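Local coordinates for replication initiation and membrane attachment protein (Geobacillus stearothermophilus 10, PDB 5WTN), which takes part in the bacterial primosome as the tetrameric protein DnaB, forming a complex with a primosomal re-initiation protein, and probably loads the replicative helicase onto DNA with its partners, at the interface of chains A and B. Sequence-based numbering; all coordinates share one arbitrary frame. Chains: chain A/B, Replication initiation and membrane attachment protein.

Four patches are spread over one two-fold interface between chains A and B, and each recurs with the chains exchanged. Contacts 2 and 4 are neighbours, their C-alpha centres about 9 Å apart; they share A:Arg130, and both set helix 122-132 of chain A against strand 283-287 of chain B or the residue before it, contact 4 adding helix 134-143. Contact 1 lies about 29 Å from contact 2 and 33 Å from contact 4. Contact 3, an intermolecular strand pairing, is about 33 Å from contact 1 and 43 Å from contact 2. Such wide spacing suggests extensively interlocked subunits, in keeping with the tetramer the protein forms.

Contact 1: the interface of chains A and B. Residues chain A 18-21; chain B 146, 192-193, 195.
A:Arg19 and B:Arg193 run side by side across the subunit boundary, pointing the same way, and bury 70 and 43 Å² respectively. Their backbones are joined by a hydrogen bond from B:Arg193 N to the carbonyl A:Arg19 O, 3.0 Å long and fairly straight at 163° at the hydrogen. Farther out, the methylene A:Arg19 CG lies over one face of the B:Arg193 guanidinium, toward its rim, 3.7 Å from B:Arg193 NH2. The two guanidinium planes are turned 65° apart, so contact is made by aliphatic carbon against the flat group rather than by stacked planes. B:Asp195 fixes B:Arg193 from its own chain: the carboxylate oxygen B:Asp195 OD2 forms a salt bridge of 2.6 Å with B:Arg193 NE, using its syn lone pair. This carboxylate probably offsets some of the positive charge brought together here.

B:Arg146, which buries 48 Å², contributes its aliphatic stem, with B:Arg146 CG 3.5 Å from the carbonyl A:Ser18 O. Beyond the turn at chi2 (-72°), its guanidinium has B:Ile192 CD1 of the same chain over one face. B:Ile192 CD1 also meets A:Val21 CG2 at 3.9 Å, adding an apolar contact where the two side chains cross. On the chain A side, A:Gly20 N donates to the hydroxyl A:Ser18 OG at 3.2 Å, bracing the loop. The site thus joins a loop following strand 13-17 to an extended segment of the other subunit, and is likely to help hold the two chains together.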
ATOM      1  N   SER A  18       7.402 -16.234   3.348  1.00 18.13           N
ATOM      2  CA  SER A  18       7.412 -15.808   1.952  1.00 17.59           C
ATOM      3  C   SER A  18       8.747 -15.234   1.577  1.00 20.62           C
ATOM      4  O   SER A  18       9.377 -14.575   2.406  1.00 19.84           O
ATOM      5  CB  SER A  18       6.326 -14.760   1.702  1.00 15.73           C
ATOM      6  OG  SER A  18       6.019 -14.679   0.325  1.00 14.63           O
ATOM      7  N   ARG A  19       9.177 -15.448   0.334  1.00 20.76           N
ATOM      8  CA  ARG A  19      10.293 -14.660  -0.175  1.00 21.75           C
ATOM      9  C   ARG A  19       9.800 -13.479  -1.016  1.00 25.55           C
ATOM     10  O   ARG A  19      10.593 -12.674  -1.522  1.00 34.10           O
ATOM     11  CB  ARG A  19      11.396 -15.498  -0.858  1.00 24.33           C
ATOM     12  CG  ARG A  19      10.960 -16.814  -1.504  1.00 31.34           C
ATOM     13  CD  ARG A  19      11.420 -18.054  -0.718  1.00 27.97           C
ATOM     14  NE  ARG A  19      10.902 -18.064   0.654  1.00 25.15           N
ATOM     15  CZ  ARG A  19      11.655 -17.908   1.746  1.00 27.72           C
ATOM     16  NH1 ARG A  19      12.976 -17.754   1.637  1.00 32.88           N
ATOM     17  NH2 ARG A  19      11.089 -17.922   2.949  1.00 22.89           N
ATOM     18  N   GLY A  20       8.483 -13.376  -1.150  1.00 24.20           N
ATOM     19  CA  GLY A  20       7.876 -12.236  -1.813  1.00 28.11           C
ATOM     20  C   GLY A  20       7.247 -11.273  -0.818  1.00 29.46           C
ATOM     21  O   GLY A  20       7.096 -11.586   0.366  1.00 27.01           O
ATOM     22  N   VAL A  21       6.891 -10.085  -1.292  1.00 32.64           N
ATOM     23  CA  VAL A  21       6.016  -9.209  -0.517  1.00 35.52           C
ATOM     24  C   VAL A  21       4.728  -9.018  -1.306  1.00 34.79           C
ATOM     25  O   VAL A  21       4.736  -8.801  -2.522  1.00 35.93           O
ATOM     26  CB  VAL A  21       6.665  -7.850  -0.155  1.00 33.08           C
ATOM     27  CG1 VAL A  21       5.658  -6.938   0.565  1.00 30.58           C
ATOM     28  CG2 VAL A  21       7.875  -8.077   0.719  1.00 31.95           C
TER
ATOM     29  N   ARG B 146      14.799 -12.363   3.961  1.00 39.30           N
ATOM     30  CA  ARG B 146      13.932 -13.253   4.738  1.00 39.58           C
ATOM     31  C   ARG B 146      14.696 -14.559   4.980  1.00 41.64           C
ATOM     32  O   ARG B 146      15.400 -15.032   4.082  1.00 41.46           O
ATOM     33  CB  ARG B 146      12.658 -13.575   3.950  1.00 35.79           C
ATOM     34  CG  ARG B 146      11.788 -12.375   3.624  1.00 36.47           C
ATOM     35  CD  ARG B 146      11.101 -11.858   4.854  1.00 35.89           C
ATOM     36  NE  ARG B 146      10.333 -10.643   4.607  1.00 43.52           N
ATOM     37  CZ  ARG B 146      10.791  -9.418   4.856  1.00 49.01           C
ATOM     38  NH1 ARG B 146      12.020  -9.258   5.347  1.00 41.99           N
ATOM     39  NH2 ARG B 146      10.027  -8.352   4.614  1.00 46.23           N
ATOM     40  N   ILE B 192      14.586 -10.723  -0.815  1.00 35.79           N
ATOM     41  CA  ILE B 192      13.233 -10.572  -1.348  1.00 32.84           C
ATOM     42  C   ILE B 192      13.240 -10.473  -2.868  1.00 31.24           C
ATOM     43  O   ILE B 192      14.012  -9.684  -3.447  1.00 24.80           O
ATOM     44  CB  ILE B 192      12.568  -9.307  -0.785  1.00 31.16           C
ATOM     45  CG1 ILE B 192      12.275  -9.487   0.709  1.00 38.12           C
ATOM     46  CG2 ILE B 192      11.291  -8.998  -1.541  1.00 30.72           C
ATOM     47  CD1 ILE B 192      11.762  -8.238   1.385  1.00 39.87           C
ATOM     48  N   ARG B 193      12.379 -11.271  -3.503  1.00 34.96           N
ATOM     49  CA  ARG B 193      12.242 -11.265  -4.959  1.00 37.62           C
ATOM     50  C   ARG B 193      10.790 -11.367  -5.416  1.00 39.03           C
ATOM     51  O   ARG B 193       9.875 -11.306  -4.603  1.00 43.90           O
ATOM     52  CB  ARG B 193      13.053 -12.412  -5.547  1.00 38.73           C
ATOM     53  CG  ARG B 193      12.892 -13.723  -4.820  1.00 41.22           C
ATOM     54  CD  ARG B 193      13.768 -14.778  -5.466  1.00 46.44           C
ATOM     55  NE  ARG B 193      13.410 -16.132  -5.047  1.00 51.76           N
ATOM     56  CZ  ARG B 193      14.014 -16.797  -4.064  1.00 51.53           C
ATOM     57  NH1 ARG B 193      15.012 -16.231  -3.386  1.00 47.56           N
ATOM     58  NH2 ARG B 193      13.620 -18.030  -3.758  1.00 50.70           N
ATOM     59  N   ASP B 195       8.726 -14.242  -7.070  1.00 65.51           N
ATOM     60  CA  ASP B 195       8.660 -15.602  -7.577  1.00 65.97           C
ATOM     61  C   ASP B 195       7.285 -15.606  -8.191  1.00 62.66           C
ATOM     62  O   ASP B 195       6.279 -15.719  -7.474  1.00 54.01           O
ATOM     63  CB  ASP B 195       8.691 -16.640  -6.428  1.00 63.28           C
ATOM     64  CG  ASP B 195      10.117 -16.972  -5.928  1.00 65.06           C
ATOM     65  OD1 ASP B 195      10.283 -18.033  -5.267  1.00 64.36           O
ATOM     66  OD2 ASP B 195      11.064 -16.187  -6.175  1.00 58.81           O
TER

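Contact 2: the interface of chains A and B. Residues chain A 127, 130; chain B 161, 167, 239, 283-285.
Helix 122-132 of chain A packs against strand 283-287 of chain B in this helix-to-strand contact of the primosomal DnaB protein, with A:Phe127 as the inserted aromatic side chain. Its ring is clasped between two leucines. On one face B:Leu285 CB sits 3.8 Å from the centroid of the A:Phe127 ring in a CH-pi contact, and the methyl B:Leu285 CD1 reaches A:Phe127 CZ at 3.6 Å. B:Leu239 CD1, from helix 227-240, covers the opposite face toward its rim, 3.9 Å from A:Phe127 CE1. A chi1 of -74°, with CG opposite the carbonyl carbon, carries the ring off the helix into this slot, where it meets the B:Leu285 side chain at about a right angle. B:Phe161 CZ approaches the ring margin at 4.2 Å from A:Phe127 CE2, while B:Ala167 CB lies near A:Phe127 CZ. Replacing A:Phe127 with an alanine would probably leave a gap between B:Leu239 and B:Leu285 and deprive both of their shared aromatic packing surface. One helical turn onward, the aliphatic part of A:Arg130 passes close to the backbone carbonyl of B:Pro283, where the strand begins. Its guanidinium ends near that of B:Arg284, with A:Arg130 NH2 5.7 Å from B:Arg284 NE.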
ATOM      1  N   PHE A 127     -10.818 -20.000 -18.603  1.00 14.17           N
ATOM      2  CA  PHE A 127     -11.613 -20.205 -17.398  1.00 13.05           C
ATOM      3  C   PHE A 127     -12.281 -18.932 -16.888  1.00 14.66           C
ATOM      4  O   PHE A 127     -13.472 -18.926 -16.602  1.00 16.07           O
ATOM      5  CB  PHE A 127     -10.770 -20.784 -16.287  1.00 12.05           C
ATOM      6  CG  PHE A 127     -10.432 -22.217 -16.482  1.00 14.53           C
ATOM      7  CD1 PHE A 127     -11.376 -23.106 -16.953  1.00 16.97           C
ATOM      8  CD2 PHE A 127      -9.155 -22.680 -16.204  1.00 14.39           C
ATOM      9  CE1 PHE A 127     -11.064 -24.427 -17.131  1.00 20.17           C
ATOM     10  CE2 PHE A 127      -8.831 -24.002 -16.387  1.00 14.32           C
ATOM     11  CZ  PHE A 127      -9.785 -24.876 -16.848  1.00 19.62           C
ATOM     12  N   ARG A 130     -15.377 -17.674 -18.993  1.00 23.46           N
ATOM     13  CA  ARG A 130     -16.557 -18.513 -18.788  1.00 23.44           C
ATOM     14  C   ARG A 130     -17.244 -18.210 -17.480  1.00 21.08           C
ATOM     15  O   ARG A 130     -18.456 -18.167 -17.409  1.00 27.15           O
ATOM     16  CB  ARG A 130     -16.183 -20.003 -18.834  1.00 33.43           C
ATOM     17  CG  ARG A 130     -17.217 -20.958 -18.210  1.00 40.76           C
ATOM     18  CD  ARG A 130     -18.541 -20.946 -18.971  1.00 51.66           C
ATOM     19  NE  ARG A 130     -19.641 -21.555 -18.217  1.00 64.84           N
ATOM     20  CZ  ARG A 130     -20.886 -21.654 -18.678  1.00 68.22           C
ATOM     21  NH1 ARG A 130     -21.178 -21.184 -19.885  1.00 67.96           N
ATOM     22  NH2 ARG A 130     -21.835 -22.220 -17.941  1.00 66.55           N
TER
ATOM     23  N   PHE B 161      -2.249 -28.498 -10.085  1.00 29.65           N
ATOM     24  CA  PHE B 161      -3.511 -27.985 -10.574  1.00 26.72           C
ATOM     25  C   PHE B 161      -4.426 -29.161 -10.869  1.00 29.43           C
ATOM     26  O   PHE B 161      -5.588 -29.186 -10.462  1.00 29.99           O
ATOM     27  CB  PHE B 161      -3.237 -27.184 -11.852  1.00 26.74           C
ATOM     28  CG  PHE B 161      -4.367 -26.298 -12.269  1.00 23.43           C
ATOM     29  CD1 PHE B 161      -4.364 -24.963 -11.924  1.00 21.62           C
ATOM     30  CD2 PHE B 161      -5.436 -26.798 -13.002  1.00 24.01           C
ATOM     31  CE1 PHE B 161      -5.411 -24.134 -12.290  1.00 23.68           C
ATOM     32  CE2 PHE B 161      -6.489 -25.978 -13.372  1.00 24.52           C
ATOM     33  CZ  PHE B 161      -6.479 -24.640 -13.018  1.00 21.40           C
ATOM     34  N   ALA B 167     -11.271 -29.738 -15.956  1.00 33.02           N
ATOM     35  CA  ALA B 167     -11.962 -29.018 -17.020  1.00 34.42           C
ATOM     36  C   ALA B 167     -13.185 -29.788 -17.512  1.00 38.88           C
ATOM     37  O   ALA B 167     -13.102 -30.980 -17.810  1.00 42.57           O
ATOM     38  CB  ALA B 167     -11.022 -28.767 -18.174  1.00 34.94           C
ATOM     39  N   LEU B 239      -7.078 -28.189 -20.848  1.00 30.10           N
ATOM     40  CA  LEU B 239      -8.168 -27.216 -20.848  1.00 29.75           C
ATOM     41  C   LEU B 239      -9.324 -27.633 -21.750  1.00 34.69           C
ATOM     42  O   LEU B 239     -10.493 -27.457 -21.408  1.00 38.35           O
ATOM     43  CB  LEU B 239      -7.650 -25.837 -21.266  1.00 27.60           C
ATOM     44  CG  LEU B 239      -8.691 -24.862 -21.819  1.00 28.98           C
ATOM     45  CD1 LEU B 239      -9.461 -24.197 -20.688  1.00 22.52           C
ATOM     46  CD2 LEU B 239      -8.032 -23.819 -22.710  1.00 22.33           C
ATOM     47  N   PRO B 283     -15.072 -24.143 -21.757  1.00 47.53           N
ATOM     48  CA  PRO B 283     -14.708 -24.947 -20.583  1.00 44.04           C
ATOM     49  C   PRO B 283     -15.021 -24.254 -19.257  1.00 45.08           C
ATOM     50  O   PRO B 283     -14.941 -23.020 -19.179  1.00 43.65           O
ATOM     51  CB  PRO B 283     -13.191 -25.123 -20.730  1.00 38.26           C
ATOM     52  CG  PRO B 283     -12.886 -24.776 -22.135  1.00 42.32           C
ATOM     53  CD  PRO B 283     -13.886 -23.734 -22.523  1.00 45.90           C
ATOM     54  N   ARG B 284     -15.319 -25.042 -18.226  1.00 38.05           N
ATOM     55  CA  ARG B 284     -15.572 -24.516 -16.896  1.00 37.95           C
ATOM     56  C   ARG B 284     -14.563 -25.130 -15.939  1.00 37.86           C
ATOM     57  O   ARG B 284     -14.191 -26.296 -16.097  1.00 39.59           O
ATOM     58  CB  ARG B 284     -17.011 -24.851 -16.462  1.00 48.53           C
ATOM     59  CG  ARG B 284     -17.422 -24.332 -15.071  1.00 51.51           C
ATOM     60  CD  ARG B 284     -18.947 -24.294 -14.890  1.00 57.65           C
ATOM     61  NE  ARG B 284     -19.349 -24.853 -13.598  1.00 66.71           N
ATOM     62  CZ  ARG B 284     -19.824 -26.086 -13.433  1.00 68.66           C
ATOM     63  NH1 ARG B 284     -19.979 -26.886 -14.485  1.00 61.01           N
ATOM     64  NH2 ARG B 284     -20.154 -26.518 -12.217  1.00 66.67           N
ATOM     65  N   LEU B 285     -14.097 -24.358 -14.962  1.00 35.20           N
ATOM     66  CA  LEU B 285     -13.188 -24.912 -13.957  1.00 34.38           C
ATOM     67  C   LEU B 285     -14.004 -25.441 -12.783  1.00 39.71           C
ATOM     68  O   LEU B 285     -14.919 -24.758 -12.302  1.00 40.50           O
ATOM     69  CB  LEU B 285     -12.196 -23.861 -13.468  1.00 29.60           C
ATOM     70  CG  LEU B 285     -11.085 -24.345 -12.537  1.00 29.06           C
ATOM     71  CD1 LEU B 285     -10.203 -25.329 -13.266  1.00 26.30           C
ATOM     72  CD2 LEU B 285     -10.261 -23.165 -12.009  1.00 25.63           C
TER

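Contact 3: the interface of chains A and B. Residues chain A 155-158; chain B 92-94.
With A:Gln156 CG opposite its backbone nitrogen (chi1 -174°) and B:Tyr93 CG opposite its carbonyl carbon (chi1 -59°), the two side chains meet on one side of the paired strands. They cross at a slant, the amide and ring planes 52° apart. A:Gln156 CB reaches B:Tyr93 CE1 obliquely, from above the rim of the ring, at 3.6 Å, and the extended glutamine continues toward the phenol end. The backbones form an antiparallel pair: A:Thr155 N donates to B:Val94 O, and B:Val94 N returns a bond to A:Thr155 O, each 2.8 Å long and lying in the acceptor's carbonyl plane. Farther along, A:Val157 N donates to B:Thr92 O at 2.9 Å, the donor somewhat tilted from the carbonyl plane. After this the hydroxyl A:Thr158 OG1 takes over the role of a backbone acceptor, receiving B:Thr92 N at 3.0 Å. A:Thr158 OG1 also accepts A:Gln156 NE2 at 3.2 Å, which steadies the glutamine amide above the strand pair. On the other side, A:Val157 CG2 packs against the methyl B:Thr92 CG2 at 3.6 Å, and its CG1 meets B:Val94. Short strand 154-156 of chain A thereby pairs with strand 90-95 of chain B across the subunit boundary, probably extending the sheet of chain B.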
ATOM      1  N   THR A 155      10.374   8.813 -30.086  1.00 47.54           N
ATOM      2  CA  THR A 155      11.760   8.372 -30.211  1.00 46.91           C
ATOM      3  C   THR A 155      12.500   8.439 -28.855  1.00 42.88           C
ATOM      4  O   THR A 155      12.311   9.386 -28.076  1.00 35.78           O
ATOM      5  CB  THR A 155      12.473   9.159 -31.363  1.00 46.27           C
ATOM      6  OG1 THR A 155      13.762   8.570 -31.613  1.00 51.14           O
ATOM      7  CG2 THR A 155      12.619  10.663 -31.046  1.00 39.20           C
ATOM      8  N   GLN A 156      13.343   7.437 -28.585  1.00 43.87           N
ATOM      9  CA  GLN A 156      13.964   7.297 -27.265  1.00 38.79           C
ATOM     10  C   GLN A 156      15.264   8.096 -27.153  1.00 37.77           C
ATOM     11  O   GLN A 156      16.238   7.850 -27.869  1.00 39.96           O
ATOM     12  CB  GLN A 156      14.187   5.813 -26.924  1.00 39.34           C
ATOM     13  CG  GLN A 156      14.703   5.534 -25.500  1.00 39.62           C
ATOM     14  CD  GLN A 156      14.746   4.038 -25.154  1.00 43.91           C
ATOM     15  OE1 GLN A 156      14.304   3.184 -25.942  1.00 39.82           O
ATOM     16  NE2 GLN A 156      15.276   3.717 -23.974  1.00 42.90           N
ATOM     17  N   VAL A 157      15.216   9.109 -26.293  1.00 35.89           N
ATOM     18  CA  VAL A 157      16.347   9.971 -25.971  1.00 34.56           C
ATOM     19  C   VAL A 157      17.004   9.644 -24.624  1.00 34.09           C
ATOM     20  O   VAL A 157      17.830  10.418 -24.137  1.00 37.38           O
ATOM     21  CB  VAL A 157      15.952  11.461 -26.058  1.00 35.59           C
ATOM     22  CG1 VAL A 157      15.294  11.733 -27.403  1.00 37.89           C
ATOM     23  CG2 VAL A 157      15.001  11.834 -24.921  1.00 30.27           C
ATOM     24  N   THR A 158      16.576   8.559 -23.980  1.00 32.51           N
ATOM     25  CA  THR A 158      17.073   8.221 -22.633  1.00 27.56           C
ATOM     26  C   THR A 158      18.592   8.128 -22.539  1.00 27.89           C
ATOM     27  O   THR A 158      19.227   7.489 -23.378  1.00 28.05           O
ATOM     28  CB  THR A 158      16.542   6.860 -22.148  1.00 28.56           C
ATOM     29  OG1 THR A 158      15.213   6.638 -22.635  1.00 31.82           O
ATOM     30  CG2 THR A 158      16.530   6.805 -20.627  1.00 26.22           C
TER
ATOM     31  N   THR B  92      12.960   8.186 -21.412  1.00 20.46           N
ATOM     32  CA  THR B  92      12.472   9.442 -21.955  1.00 19.75           C
ATOM     33  C   THR B  92      12.304   9.348 -23.463  1.00 23.25           C
ATOM     34  O   THR B  92      13.245   8.991 -24.170  1.00 27.84           O
ATOM     35  CB  THR B  92      13.424  10.602 -21.635  1.00 18.91           C
ATOM     36  OG1 THR B  92      13.729  10.609 -20.235  1.00 14.45           O
ATOM     37  CG2 THR B  92      12.798  11.936 -22.048  1.00 20.42           C
ATOM     38  N   TYR B  93      11.116   9.669 -23.960  1.00 22.06           N
ATOM     39  CA  TYR B  93      10.906   9.721 -25.401  1.00 27.11           C
ATOM     40  C   TYR B  93      10.527  11.146 -25.851  1.00 26.83           C
ATOM     41  O   TYR B  93       9.928  11.894 -25.079  1.00 27.46           O
ATOM     42  CB  TYR B  93       9.809   8.743 -25.808  1.00 29.59           C
ATOM     43  CG  TYR B  93      10.040   7.277 -25.473  1.00 30.22           C
ATOM     44  CD1 TYR B  93      10.631   6.419 -26.386  1.00 34.97           C
ATOM     45  CD2 TYR B  93       9.607   6.737 -24.263  1.00 28.73           C
ATOM     46  CE1 TYR B  93      10.813   5.075 -26.095  1.00 37.89           C
ATOM     47  CE2 TYR B  93       9.785   5.394 -23.971  1.00 28.20           C
ATOM     48  CZ  TYR B  93      10.388   4.572 -24.887  1.00 35.25           C
ATOM     49  OH  TYR B  93      10.559   3.244 -24.591  1.00 43.25           O
ATOM     50  N   VAL B  94      10.866  11.523 -27.082  1.00 27.18           N
ATOM     51  CA  VAL B  94      10.332  12.771 -27.655  1.00 32.60           C
ATOM     52  C   VAL B  94       9.398  12.484 -28.822  1.00 37.24           C
ATOM     53  O   VAL B  94       9.491  11.446 -29.485  1.00 35.85           O
ATOM     54  CB  VAL B  94      11.398  13.751 -28.226  1.00 28.44           C
ATOM     55  CG1 VAL B  94      12.323  14.274 -27.157  1.00 28.26           C
ATOM     56  CG2 VAL B  94      12.164  13.090 -29.345  1.00 32.11           C
TER

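Contact 4: the interface of chains A and B. Residues chain A 129-130, 134; chain B 282.
This is an electrostatic patch at the subunit interface of the primosomal DnaB tetramer, where an acidic side chain from one chain enters an arginine cluster of the other and probably steadies their association. B:Glu282, in the loop just before strand 283-287, buries 73 Å² against A:Arg129 and A:Arg130 of helix 122-132 and A:Arg134 at the start of helix 134-143. Its chain is extended at chi2 (-180°), which carries the carboxylate away from its own backbone and in among the arginines.

The carboxylate oxygen B:Glu282 OE2 faces the A:Arg129 stem, 3.8 Å from A:Arg129 CD, and the two side chains cross at about a right angle. The charged end of that arginine stands a little farther off, with A:Arg129 NH1 4.3 Å from B:Glu282 OE2. A:Arg134 NH2 approaches B:Glu282 OE2 at 4.0 Å; its guanidinium is nearly parallel to the carboxylate, at 9°. The other oxygen, B:Glu282 OE1, is turned toward A:Arg130, with A:Arg130 CD 3.9 Å away. There the guanidinium stands perpendicular to the carboxylate, and A:Arg130 NH1 is 4.5 Å from B:Glu282 OE1. At these separations the attraction is likely to be longer-range and spread over several cations. A glutamine in place of B:Glu282 would probably remove a negative charge facing these arginines, leaving their positive charge less offset and weakening the hold between the chains.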
ATOM      1  N   ARG A 129     -13.064 -16.091 -18.404  1.00 20.16           N
ATOM      2  CA  ARG A 129     -14.108 -15.632 -19.326  1.00 21.75           C
ATOM      3  C   ARG A 129     -15.431 -16.344 -19.064  1.00 22.39           C
ATOM      4  O   ARG A 129     -16.469 -15.695 -18.916  1.00 23.81           O
ATOM      5  CB  ARG A 129     -13.683 -15.846 -20.788  1.00 25.90           C
ATOM      6  CG  ARG A 129     -14.376 -14.934 -21.802  1.00 30.98           C
ATOM      7  CD  ARG A 129     -13.870 -15.176 -23.213  1.00 37.79           C
ATOM      8  NE  ARG A 129     -12.409 -15.145 -23.292  1.00 48.10           N
ATOM      9  CZ  ARG A 129     -11.648 -16.105 -23.841  1.00 54.20           C
ATOM     10  NH1 ARG A 129     -12.219 -17.183 -24.392  1.00 54.99           N
ATOM     11  NH2 ARG A 129     -10.312 -15.993 -23.850  1.00 40.96           N
ATOM     12  N   ARG A 130     -15.377 -17.674 -18.993  1.00 23.46           N
ATOM     13  CA  ARG A 130     -16.557 -18.513 -18.788  1.00 23.44           C
ATOM     14  C   ARG A 130     -17.244 -18.210 -17.480  1.00 21.08           C
ATOM     15  O   ARG A 130     -18.456 -18.167 -17.409  1.00 27.15           O
ATOM     16  CB  ARG A 130     -16.183 -20.003 -18.834  1.00 33.43           C
ATOM     17  CG  ARG A 130     -17.217 -20.958 -18.210  1.00 40.76           C
ATOM     18  CD  ARG A 130     -18.541 -20.946 -18.971  1.00 51.66           C
ATOM     19  NE  ARG A 130     -19.641 -21.555 -18.217  1.00 64.84           N
ATOM     20  CZ  ARG A 130     -20.886 -21.654 -18.678  1.00 68.22           C
ATOM     21  NH1 ARG A 130     -21.178 -21.184 -19.885  1.00 67.96           N
ATOM     22  NH2 ARG A 130     -21.835 -22.220 -17.941  1.00 66.55           N
ATOM     23  N   ARG A 134     -18.558 -12.545 -20.793  1.00 27.66           N
ATOM     24  CA  ARG A 134     -17.795 -11.760 -21.770  1.00 30.71           C
ATOM     25  C   ARG A 134     -17.678 -10.265 -21.459  1.00 27.34           C
ATOM     26  O   ARG A 134     -16.598  -9.687 -21.551  1.00 26.60           O
ATOM     27  CB  ARG A 134     -18.379 -11.943 -23.171  1.00 36.27           C
ATOM     28  CG  ARG A 134     -17.518 -11.365 -24.295  1.00 42.71           C
ATOM     29  CD  ARG A 134     -16.442 -12.357 -24.756  1.00 54.23           C
ATOM     30  NE  ARG A 134     -17.001 -13.667 -25.126  1.00 69.52           N
ATOM     31  CZ  ARG A 134     -16.329 -14.654 -25.729  1.00 70.80           C
ATOM     32  NH1 ARG A 134     -15.048 -14.501 -26.062  1.00 66.01           N
ATOM     33  NH2 ARG A 134     -16.945 -15.802 -26.010  1.00 66.35           N
TER
ATOM     34  N   GLU B 282     -17.610 -23.704 -24.385  1.00 57.04           N
ATOM     35  CA  GLU B 282     -16.587 -23.190 -23.434  1.00 54.17           C
ATOM     36  C   GLU B 282     -16.328 -24.103 -22.227  1.00 52.18           C
ATOM     37  O   GLU B 282     -17.246 -24.726 -21.697  1.00 57.28           O
ATOM     38  CB  GLU B 282     -16.957 -21.808 -22.893  1.00 54.10           C
ATOM     39  CG  GLU B 282     -16.402 -20.614 -23.625  1.00 52.86           C
ATOM     40  CD  GLU B 282     -16.854 -19.307 -22.972  1.00 61.05           C
ATOM     41  OE1 GLU B 282     -17.979 -19.272 -22.416  1.00 56.82           O
ATOM     42  OE2 GLU B 282     -16.084 -18.317 -22.996  1.00 60.34           O
TER